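Local coordinates for protein uroporphyrinogen-III synthetase (Pseudomonas syringae pv. tomato, PDB 3RE1) that probably catalyses the cyclization of the linear tetrapyrrole hydroxymethylbilane to the macrocycle uroporphyrinogen III, a step in porphyrin biosynthesis, at residues I61-V72 / V88-S99. Residues are numbered along the deposited sequence; the frame is centred on the assembly and turned at random.
Sequences IFELLNYSAVIV and VWPQPPMQPWFS
Val-70 packs over one face of the Trp-97 indole, both side chains pointing the same way. With CG1 of Val-70 anti to the backbone N (chi1 171°), that methyl sits over the middle of the six-membered ring of Trp-97, 3.6 Å from its centroid, in a CH-pi contact. CD1 of Leu-64 meets the edge of the Trp-97 indole at CZ2 (3.9 Å), and CG2 of Val-72 touches its CZ3. On the other face of the sheet, CB of Ala-69 abuts the ring edge of Phe-98, which also touches Arg-132 and Leu-133 of helix 131-137. Strands 69-72 and 97-99 run parallel and are joined through helix 75-88 as a beta-alpha-beta unit, with strand 143-148 flanking 69-72 on its other side. Val-70 N donates a hydrogen bond to Pro-96 O (3.1 Å), Val-70 O accepts one from Phe-98 N (2.8 Å), and Val-72 N donates to Phe-98 O. The indole of Trp-89 turns its edge to the end of helix 54-62: NE1 donates to Ile-61 O (3.0 Å, 165° at the hydrogen), which lies in the indole plane, although the donor stands above the carbonyl plane. CD2 of Leu-65 meets the edge of the Trp-89 indole at CH2 (3.7 Å).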
ATOM      1  N   ILE A  61       6.764  14.157 -17.918  1.00 53.73           N
ATOM      2  CA  ILE A  61       6.076  13.113 -18.669  1.00 50.05           C
ATOM      3  C   ILE A  61       6.524  13.057 -20.126  1.00 47.53           C
ATOM      4  O   ILE A  61       6.809  12.004 -20.626  1.00 46.96           O
ATOM      5  CB  ILE A  61       4.555  13.310 -18.624  1.00 51.58           C
ATOM      6  CG1 ILE A  61       3.998  12.835 -17.271  1.00 48.07           C
ATOM      7  CG2 ILE A  61       3.884  12.560 -19.788  1.00 41.46           C
ATOM      8  CD1 ILE A  61       4.806  13.118 -15.992  1.00 45.63           C
ATOM      9  N   PHE A  62       6.599  14.201 -20.799  1.00 49.05           N
ATOM     10  CA  PHE A  62       7.081  14.253 -22.183  1.00 47.67           C
ATOM     11  C   PHE A  62       8.553  13.812 -22.340  1.00 49.30           C
ATOM     12  O   PHE A  62       8.928  13.201 -23.356  1.00 49.74           O
ATOM     13  CB  PHE A  62       6.907  15.665 -22.751  1.00 44.87           C
ATOM     14  CG  PHE A  62       7.235  15.776 -24.215  1.00 47.46           C
ATOM     15  CD1 PHE A  62       6.243  15.567 -25.176  1.00 45.70           C
ATOM     16  CD2 PHE A  62       8.539  16.075 -24.647  1.00 48.19           C
ATOM     17  CE1 PHE A  62       6.516  15.666 -26.542  1.00 32.21           C
ATOM     18  CE2 PHE A  62       8.833  16.166 -26.010  1.00 45.39           C
ATOM     19  CZ  PHE A  62       7.793  15.971 -26.971  1.00 37.61           C
ATOM     20  N   GLU A  63       9.385  14.109 -21.342  1.00 49.22           N
ATOM     21  CA  GLU A  63      10.786  13.692 -21.407  1.00 51.09           C
ATOM     22  C   GLU A  63      11.153  12.393 -20.690  1.00 47.93           C
ATOM     23  O   GLU A  63      12.299  12.209 -20.327  1.00 45.90           O
ATOM     24  CB  GLU A  63      11.708  14.830 -20.957  1.00 50.27           C
ATOM     25  CG  GLU A  63      11.875  15.913 -22.039  1.00 57.89           C
ATOM     26  CD  GLU A  63      12.913  16.948 -21.672  1.00 70.94           C
ATOM     27  OE1 GLU A  63      14.131  16.715 -21.927  1.00 67.95           O
ATOM     28  OE2 GLU A  63      12.503  17.995 -21.110  1.00 75.15           O
ATOM     29  N   LEU A  64      10.181  11.495 -20.517  1.00 45.56           N
ATOM     30  CA  LEU A  64      10.392  10.194 -19.856  1.00 41.30           C
ATOM     31  C   LEU A  64      11.621   9.475 -20.345  1.00 35.74           C
ATOM     32  O   LEU A  64      12.212   8.729 -19.612  1.00 35.53           O
ATOM     33  CB  LEU A  64       9.195   9.261 -20.044  1.00 34.30           C
ATOM     34  CG  LEU A  64       8.030   9.515 -19.115  1.00 42.67           C
ATOM     35  CD1 LEU A  64       6.938   8.523 -19.433  1.00 45.52           C
ATOM     36  CD2 LEU A  64       8.439   9.401 -17.690  1.00 38.57           C
ATOM     37  N   LEU A  65      12.002   9.731 -21.586  1.00 37.90           N
ATOM     38  CA  LEU A  65      13.178   9.099 -22.147  1.00 41.58           C
ATOM     39  C   LEU A  65      14.453   9.551 -21.474  1.00 38.96           C
ATOM     40  O   LEU A  65      15.481   8.901 -21.604  1.00 37.18           O
ATOM     41  CB  LEU A  65      13.266   9.350 -23.647  1.00 43.80           C
ATOM     42  CG  LEU A  65      12.082   8.901 -24.506  1.00 44.97           C
ATOM     43  CD1 LEU A  65      12.470   9.074 -25.989  1.00 47.16           C
ATOM     44  CD2 LEU A  65      11.668   7.477 -24.200  1.00 32.61           C
ATOM     45  N   ASN A  66      14.380  10.658 -20.745  1.00 38.48           N
ATOM     46  CA  ASN A  66      15.518  11.126 -19.953  1.00 39.36           C
ATOM     47  C   ASN A  66      15.994  10.038 -18.978  1.00 38.46           C
ATOM     48  O   ASN A  66      17.166  10.001 -18.562  1.00 39.93           O
ATOM     49  CB  ASN A  66      15.162  12.391 -19.155  1.00 38.91           C
ATOM     50  CG  ASN A  66      15.393  13.649 -19.952  1.00 45.75           C
ATOM     51  OD1 ASN A  66      16.118  13.606 -20.948  1.00 46.26           O
ATOM     52  ND2 ASN A  66      14.783  14.776 -19.536  1.00 32.42           N
ATOM     53  N   TYR A  67      15.081   9.163 -18.615  1.00 27.69           N
ATOM     54  CA  TYR A  67      15.402   8.094 -17.685  1.00 29.18           C
ATOM     55  C   TYR A  67      15.644   6.792 -18.439  1.00 30.83           C
ATOM     56  O   TYR A  67      15.058   6.546 -19.498  1.00 27.53           O
ATOM     57  CB  TYR A  67      14.252   7.903 -16.663  1.00 23.97           C
ATOM     58  CG  TYR A  67      13.993   9.169 -15.875  1.00 21.47           C
ATOM     59  CD1 TYR A  67      14.675   9.439 -14.695  1.00 24.66           C
ATOM     60  CD2 TYR A  67      13.127  10.105 -16.336  1.00 25.58           C
ATOM     61  CE1 TYR A  67      14.503  10.614 -14.017  1.00 22.98           C
ATOM     62  CE2 TYR A  67      12.919  11.278 -15.655  1.00 32.58           C
ATOM     63  CZ  TYR A  67      13.607  11.544 -14.503  1.00 31.01           C
ATOM     64  OH  TYR A  67      13.358  12.729 -13.815  1.00 35.34           O
ATOM     65  N   SER A  68      16.485   5.958 -17.841  1.00 34.44           N
ATOM     66  CA  SER A  68      16.795   4.643 -18.339  1.00 32.41           C
ATOM     67  C   SER A  68      15.714   3.682 -17.932  1.00 31.22           C
ATOM     68  O   SER A  68      15.518   2.671 -18.592  1.00 35.95           O
ATOM     69  CB  SER A  68      18.124   4.181 -17.729  1.00 36.91           C
ATOM     70  OG  SER A  68      19.139   5.146 -17.950  1.00 42.78           O
ATOM     71  N   ALA A  69      15.027   3.980 -16.831  1.00 30.62           N
ATOM     72  CA  ALA A  69      13.977   3.085 -16.330  1.00 30.22           C
ATOM     73  C   ALA A  69      12.947   3.790 -15.497  1.00 30.06           C
ATOM     74  O   ALA A  69      13.259   4.756 -14.809  1.00 30.08           O
ATOM     75  CB  ALA A  69      14.574   1.905 -15.537  1.00 28.69           C
ATOM     76  N   VAL A  70      11.715   3.276 -15.557  1.00 29.99           N
ATOM     77  CA  VAL A  70      10.616   3.802 -14.788  1.00 32.08           C
ATOM     78  C   VAL A  70      10.077   2.711 -13.897  1.00 33.36           C
ATOM     79  O   VAL A  70       9.731   1.646 -14.386  1.00 37.56           O
ATOM     80  CB  VAL A  70       9.462   4.254 -15.690  1.00 34.54           C
ATOM     81  CG1 VAL A  70       8.247   4.596 -14.846  1.00 26.70           C
ATOM     82  CG2 VAL A  70       9.873   5.433 -16.485  1.00 32.60           C
ATOM     83  N   ILE A  71      10.004   2.992 -12.597  1.00 33.94           N
ATOM     84  CA  ILE A  71       9.459   2.078 -11.589  1.00 33.42           C
ATOM     85  C   ILE A  71       8.135   2.630 -11.045  1.00 31.56           C
ATOM     86  O   ILE A  71       8.014   3.810 -10.672  1.00 29.22           O
ATOM     87  CB  ILE A  71      10.427   1.940 -10.355  1.00 37.47           C
ATOM     88  CG1 ILE A  71      11.814   1.452 -10.774  1.00 35.58           C
ATOM     89  CG2 ILE A  71       9.860   0.982  -9.350  1.00 28.28           C
ATOM     90  CD1 ILE A  71      12.923   1.694  -9.749  1.00 45.63           C
ATOM     91  N   VAL A  72       7.137   1.776 -10.983  1.00 28.93           N
ATOM     92  CA  VAL A  72       5.821   2.179 -10.467  1.00 31.40           C
ATOM     93  C   VAL A  72       5.531   1.308  -9.227  1.00 35.52           C
ATOM     94  O   VAL A  72       5.605   0.088  -9.258  1.00 32.79           O
ATOM     95  CB  VAL A  72       4.739   1.992 -11.533  1.00 26.12           C
ATOM     96  CG1 VAL A  72       3.367   2.452 -11.026  1.00 29.09           C
ATOM     97  CG2 VAL A  72       5.108   2.752 -12.778  1.00 16.52           C
ATOM     98  N   VAL A  88      -0.188  12.644 -23.364  1.00 58.08           N
ATOM     99  CA  VAL A  88       0.941  13.312 -24.037  1.00 55.41           C
ATOM    100  C   VAL A  88       1.618  12.458 -25.124  1.00 49.25           C
ATOM    101  O   VAL A  88       2.017  12.974 -26.147  1.00 50.47           O
ATOM    102  CB  VAL A  88       2.028  13.758 -22.998  1.00 58.22           C
ATOM    103  CG1 VAL A  88       3.169  14.519 -23.694  1.00 60.94           C
ATOM    104  CG2 VAL A  88       1.411  14.623 -21.907  1.00 56.02           C
ATOM    105  N   TRP A  89       1.753  11.162 -24.881  1.00 43.42           N
ATOM    106  CA  TRP A  89       2.339  10.236 -25.840  1.00 48.25           C
ATOM    107  C   TRP A  89       1.323   9.649 -26.816  1.00 51.12           C
ATOM    108  O   TRP A  89       0.448   8.875 -26.412  1.00 54.64           O
ATOM    109  CB  TRP A  89       3.011   9.077 -25.098  1.00 45.54           C
ATOM    110  CG  TRP A  89       4.201   9.512 -24.345  1.00 47.92           C
ATOM    111  CD1 TRP A  89       4.239  10.377 -23.294  1.00 38.56           C
ATOM    112  CD2 TRP A  89       5.550   9.154 -24.619  1.00 43.09           C
ATOM    113  NE1 TRP A  89       5.520  10.573 -22.905  1.00 34.61           N
ATOM    114  CE2 TRP A  89       6.349   9.838 -23.700  1.00 39.47           C
ATOM    115  CE3 TRP A  89       6.155   8.322 -25.554  1.00 36.60           C
ATOM    116  CZ2 TRP A  89       7.729   9.721 -23.693  1.00 39.09           C
ATOM    117  CZ3 TRP A  89       7.512   8.195 -25.535  1.00 35.60           C
ATOM    118  CH2 TRP A  89       8.287   8.894 -24.624  1.00 40.14           C
ATOM    119  N   PRO A  90       1.443   9.982 -28.113  1.00 53.42           N
ATOM    120  CA  PRO A  90       0.528   9.384 -29.100  1.00 52.85           C
ATOM    121  C   PRO A  90       0.667   7.853 -29.116  1.00 52.95           C
ATOM    122  O   PRO A  90      -0.172   7.155 -29.660  1.00 54.27           O
ATOM    123  CB  PRO A  90       0.973  10.022 -30.413  1.00 50.13           C
ATOM    124  CG  PRO A  90       1.617  11.337 -29.987  1.00 46.66           C
ATOM    125  CD  PRO A  90       2.351  10.967 -28.742  1.00 53.03           C
ATOM    126  N   GLN A  91       1.721   7.350 -28.481  1.00 54.13           N
ATOM    127  CA  GLN A  91       1.983   5.929 -28.354  1.00 52.71           C
ATOM    128  C   GLN A  91       2.752   5.695 -27.065  1.00 54.82           C
ATOM    129  O   GLN A  91       3.384   6.618 -26.518  1.00 49.92           O
ATOM    130  CB  GLN A  91       2.837   5.446 -29.520  1.00 52.71           C
ATOM    131  CG  GLN A  91       2.071   4.726 -30.595  1.00 58.54           C
ATOM    132  CD  GLN A  91       2.931   4.367 -31.816  1.00 62.79           C
ATOM    133  OE1 GLN A  91       2.586   3.460 -32.581  1.00 67.57           O
ATOM    134  NE2 GLN A  91       4.040   5.082 -32.008  1.00 52.28           N
ATOM    135  N   PRO A  92       2.707   4.457 -26.556  1.00 57.44           N
ATOM    136  CA  PRO A  92       3.426   4.168 -25.315  1.00 57.53           C
ATOM    137  C   PRO A  92       4.940   4.246 -25.491  1.00 55.35           C
ATOM    138  O   PRO A  92       5.442   3.904 -26.544  1.00 54.15           O
ATOM    139  CB  PRO A  92       2.946   2.755 -24.962  1.00 57.37           C
ATOM    140  CG  PRO A  92       2.469   2.191 -26.256  1.00 56.43           C
ATOM    141  CD  PRO A  92       1.826   3.339 -26.937  1.00 52.38           C
ATOM    142  N   PRO A  93       5.669   4.709 -24.456  1.00 53.33           N
ATOM    143  CA  PRO A  93       7.134   4.826 -24.500  1.00 52.26           C
ATOM    144  C   PRO A  93       7.858   3.499 -24.688  1.00 50.98           C
ATOM    145  O   PRO A  93       7.475   2.505 -24.113  1.00 54.85           O
ATOM    146  CB  PRO A  93       7.470   5.440 -23.142  1.00 52.61           C
ATOM    147  CG  PRO A  93       6.224   6.185 -22.756  1.00 54.17           C
ATOM    148  CD  PRO A  93       5.133   5.253 -23.197  1.00 53.99           C
ATOM    149  N   MET A  94       8.902   3.490 -25.499  1.00 54.51           N
ATOM    150  CA  MET A  94       9.713   2.295 -25.694  1.00 54.50           C
ATOM    151  C   MET A  94      10.857   2.274 -24.693  1.00 54.99           C
ATOM    152  O   MET A  94      12.025   2.354 -25.063  1.00 54.25           O
ATOM    153  CB  MET A  94      10.312   2.286 -27.084  1.00 54.90           C
ATOM    154  CG  MET A  94       9.305   2.010 -28.155  1.00 69.41           C
ATOM    155  SD  MET A  94       9.001   0.243 -28.467  1.00 80.87           S
ATOM    156  CE  MET A  94       7.146   0.156 -28.348  1.00 74.91           C
ATOM    157  N   GLN A  95      10.521   2.185 -23.415  1.00 52.21           N
ATOM    158  CA  GLN A  95      11.545   2.131 -22.384  1.00 43.99           C
ATOM    159  C   GLN A  95      11.160   1.111 -21.304  1.00 42.01           C
ATOM    160  O   GLN A  95       9.975   0.821 -21.117  1.00 35.90           O
ATOM    161  CB  GLN A  95      11.772   3.526 -21.783  1.00 39.45           C
ATOM    162  CG  GLN A  95      11.000   3.834 -20.544  1.00 38.93           C
ATOM    163  CD  GLN A  95      11.038   5.315 -20.165  1.00 31.05           C
ATOM    164  OE1 GLN A  95      12.113   5.941 -20.075  1.00 32.10           O
ATOM    165  NE2 GLN A  95       9.853   5.876 -19.932  1.00 30.18           N
ATOM    166  N   PRO A  96      12.165   0.557 -20.590  1.00 38.47           N
ATOM    167  CA  PRO A  96      11.925  -0.427 -19.524  1.00 35.36           C
ATOM    168  C   PRO A  96      11.141   0.165 -18.379  1.00 37.47           C
ATOM    169  O   PRO A  96      11.451   1.259 -17.899  1.00 40.62           O
ATOM    170  CB  PRO A  96      13.328  -0.828 -19.089  1.00 35.58           C
ATOM    171  CG  PRO A  96      14.179  -0.565 -20.295  1.00 37.76           C
ATOM    172  CD  PRO A  96      13.608   0.705 -20.856  1.00 37.49           C
ATOM    173  N   TRP A  97      10.091  -0.548 -17.982  1.00 39.49           N
ATOM    174  CA  TRP A  97       9.217  -0.159 -16.884  1.00 35.37           C
ATOM    175  C   TRP A  97       9.161  -1.364 -15.956  1.00 37.42           C
ATOM    176  O   TRP A  97       9.167  -2.514 -16.419  1.00 31.60           O
ATOM    177  CB  TRP A  97       7.812   0.173 -17.404  1.00 27.47           C
ATOM    178  CG  TRP A  97       7.671   1.567 -17.956  1.00 34.20           C
ATOM    179  CD1 TRP A  97       8.441   2.154 -18.923  1.00 37.87           C
ATOM    180  CD2 TRP A  97       6.698   2.547 -17.571  1.00 29.73           C
ATOM    181  NE1 TRP A  97       8.023   3.447 -19.136  1.00 36.43           N
ATOM    182  CE2 TRP A  97       6.946   3.700 -18.330  1.00 34.13           C
ATOM    183  CE3 TRP A  97       5.649   2.557 -16.655  1.00 37.16           C
ATOM    184  CZ2 TRP A  97       6.179   4.870 -18.187  1.00 34.96           C
ATOM    185  CZ3 TRP A  97       4.886   3.727 -16.517  1.00 35.03           C
ATOM    186  CH2 TRP A  97       5.162   4.858 -17.271  1.00 29.12           C
ATOM    187  N   PHE A  98       9.099  -1.110 -14.649  1.00 36.90           N
ATOM    188  CA  PHE A  98       9.067  -2.190 -13.686  1.00 35.16           C
ATOM    189  C   PHE A  98       8.058  -1.944 -12.597  1.00 37.04           C
ATOM    190  O   PHE A  98       7.630  -0.796 -12.387  1.00 33.95           O
ATOM    191  CB  PHE A  98      10.470  -2.364 -13.092  1.00 35.17           C
ATOM    192  CG  PHE A  98      11.548  -2.503 -14.133  1.00 34.33           C
ATOM    193  CD1 PHE A  98      12.110  -1.393 -14.708  1.00 29.73           C
ATOM    194  CD2 PHE A  98      11.969  -3.755 -14.577  1.00 37.66           C
ATOM    195  CE1 PHE A  98      13.105  -1.514 -15.684  1.00 31.98           C
ATOM    196  CE2 PHE A  98      12.982  -3.870 -15.552  1.00 31.41           C
ATOM    197  CZ  PHE A  98      13.534  -2.748 -16.096  1.00 27.18           C
ATOM    198  N   SER A  99       7.705  -3.023 -11.888  1.00 39.67           N
ATOM    199  CA  SER A  99       6.810  -2.974 -10.708  1.00 44.46           C
ATOM    200  C   SER A  99       7.244  -4.020  -9.702  1.00 50.63           C
ATOM    201  O   SER A  99       7.975  -4.953 -10.045  1.00 51.63           O
ATOM    202  CB  SER A  99       5.367  -3.274 -11.118  1.00 40.14           C
ATOM    203  OG  SER A  99       5.291  -4.485 -11.867  1.00 40.00           O
TER